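Local coordinates for protein ML032222a iGluR (Mnemiopsis leidyi, PDB 4YKI) that probably serves as a glycine-activated ionotropic receptor subunit of a ctenophore, its ligand-binding domain closing on glycine to open an ion channel, at residues M37-M41 against P107-A111. Residues are numbered along the deposited sequence; the frame is centred on the assembly and turned at random.
Sequences MVNDM and PFMDA. With MG (magnesium ion), chain D.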
loop_
_atom_site.group_PDB
_atom_site.type_symbol
_atom_site.label_atom_id
_atom_site.label_comp_id
_atom_site.label_asym_id
_atom_site.label_seq_id
_atom_site.Cartn_x
_atom_site.Cartn_y
_atom_site.Cartn_z
ATOM N N MET B 37 8.765 -9.940 12.709
ATOM C CA MET B 37 7.992 -8.727 12.484
ATOM C C MET B 37 6.496 -8.964 12.603
ATOM O O MET B 37 5.786 -8.197 13.269
ATOM C CB MET B 37 8.330 -8.155 11.111
ATOM C CG MET B 37 7.458 -6.980 10.720
ATOM S SD MET B 37 8.000 -6.254 9.181
ATOM C CE MET B 37 6.886 -4.865 9.006
ATOM N N VAL B 38 5.991 -9.997 11.941
ATOM C CA VAL B 38 4.559 -10.258 11.998
ATOM C C VAL B 38 4.131 -10.670 13.411
ATOM O O VAL B 38 3.089 -10.254 13.903
ATOM C CB VAL B 38 4.123 -11.295 10.929
ATOM C CG1 VAL B 38 2.716 -11.799 11.163
ATOM C CG2 VAL B 38 4.216 -10.640 9.544
ATOM N N ASN B 39 4.933 -11.498 14.082
ATOM C CA ASN B 39 4.621 -11.852 15.448
ATOM C C ASN B 39 4.496 -10.616 16.338
ATOM O O ASN B 39 3.597 -10.527 17.161
ATOM C CB ASN B 39 5.651 -12.813 16.029
ATOM C CG ASN B 39 5.261 -13.277 17.411
ATOM O OD1 ASN B 39 4.247 -13.939 17.591
ATOM N ND2 ASN B 39 6.063 -12.928 18.399
ATOM N N ASP B 40 5.418 -9.672 16.189
ATOM C CA ASP B 40 5.361 -8.440 16.980
ATOM C C ASP B 40 4.074 -7.660 16.687
ATOM O O ASP B 40 3.490 -7.092 17.588
ATOM C CB ASP B 40 6.585 -7.545 16.712
ATOM C CG ASP B 40 7.858 -8.036 17.365
ATOM O OD1 ASP B 40 7.808 -8.953 18.207
ATOM O OD2 ASP B 40 8.905 -7.439 17.053
ATOM N N MET B 41 3.633 -7.639 15.430
ATOM C CA MET B 41 2.358 -7.025 15.071
ATOM C C MET B 41 1.185 -7.728 15.760
ATOM O O MET B 41 0.306 -7.072 16.307
ATOM C CB MET B 41 2.173 -7.064 13.555
ATOM C CG MET B 41 3.170 -6.203 12.803
ATOM S SD MET B 41 3.251 -6.495 11.042
ATOM C CE MET B 41 1.626 -5.944 10.487
ATOM N N PRO B 107 -3.166 -2.844 3.958
ATOM C CA PRO B 107 -1.841 -3.423 3.716
ATOM C C PRO B 107 -0.742 -2.702 4.469
ATOM O O PRO B 107 -0.926 -1.541 4.855
ATOM C CB PRO B 107 -1.673 -3.247 2.204
ATOM C CG PRO B 107 -2.427 -2.027 1.871
ATOM C CD PRO B 107 -3.616 -2.017 2.818
ATOM N N PHE B 108 0.401 -3.361 4.635
ATOM C CA PHE B 108 1.500 -2.785 5.393
ATOM C C PHE B 108 2.856 -2.695 4.684
ATOM O O PHE B 108 3.784 -2.161 5.264
ATOM C CB PHE B 108 1.643 -3.490 6.759
ATOM C CG PHE B 108 2.018 -4.960 6.686
ATOM C CD1 PHE B 108 3.355 -5.356 6.712
ATOM C CD2 PHE B 108 1.043 -5.949 6.641
ATOM C CE1 PHE B 108 3.709 -6.712 6.665
ATOM C CE2 PHE B 108 1.390 -7.301 6.599
ATOM C CZ PHE B 108 2.724 -7.679 6.595
ATOM N N MET B 109 2.984 -3.156 3.446
ATOM C CA MET B 109 4.279 -3.073 2.752
ATOM C C MET B 109 4.155 -3.257 1.243
ATOM O O MET B 109 3.733 -4.296 0.760
ATOM C CB MET B 109 5.246 -4.129 3.303
ATOM C CG MET B 109 6.645 -4.011 2.752
ATOM S SD MET B 109 7.805 -5.195 3.469
ATOM C CE MET B 109 7.796 -4.706 5.155
ATOM N N ASP B 110 4.588 -2.269 0.473
ATOM C CA ASP B 110 4.694 -2.409 -0.973
ATOM C C ASP B 110 5.769 -3.433 -1.283
ATOM O O ASP B 110 6.803 -3.470 -0.641
ATOM C CB ASP B 110 5.117 -1.063 -1.641
ATOM C CG ASP B 110 3.955 -0.127 -1.999
ATOM O OD1 ASP B 110 2.818 -0.308 -1.510
ATOM O OD2 ASP B 110 4.236 0.838 -2.756
ATOM N N ALA B 111 5.526 -4.224 -2.312
ATOM C CA ALA B 111 6.495 -5.206 -2.763
ATOM C C ALA B 111 6.365 -5.395 -4.268
ATOM O O ALA B 111 5.338 -5.061 -4.883
ATOM C CB ALA B 111 6.298 -6.539 -2.030
HETATM MG MG MG D . 1.257 0.599 -0.493
HETATM O O HOH W 1 0.358 1.345 -2.247
HETATM O O HOH W 2 1.944 -0.212 1.329
#
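The ring of Phe108 takes the S-methyl end of Met41 on one face, and Met37 and Val38 approach the same ring obliquely. Met41 CE stands 3.8 Å above the ring plane and 3.9 Å from the ring centroid, only 13° off the normal, which meets the geometry of a CH-pi contact. Its sulfur follows on the same face: Met41 SD lies 4.5 Å from the centroid of the Phe108 ring at 12° off the normal, a Met-aromatic contact. The bend at the last torsion of Met41 (chi3 66°) brings the methyl closer to the ring plane than the sulfur. Met37 reaches in differently, its chain fully extended with CG anti to the backbone N, and its CE comes to 4.2 Å from Phe108 CD1. That methyl also meets its counterpart from the strand, Met37 CE lying 4.0 Å from Met109 CE. Val38 adds a looser touch, CG2 to Phe108 CZ at 4.4 Å. No hydrogen bond crosses between the segments, so apolar side-chain packing alone joins them. On the strand, Asp110 gives OD1 to the magnesium ion at 2.1 Å; two waters, Glu213 and the Asp110 and Glu213 of the second subunit complete a site that links the two copies of the protein. The contact thus packs the first turn of helix 37-49 against the segment 107-111 that leads into strand 109-118, in the buried interior of the bilobed, periplasmic-binding-protein-like ligand-binding domain. The Phe108 side chain is about 9 Å from the bound glycine. Phe216 of strand 202-218 and Leu244 of helix 240-248 also touch Met41, while Tyr214 of that strand and Trp245 of that helix pack on Met109.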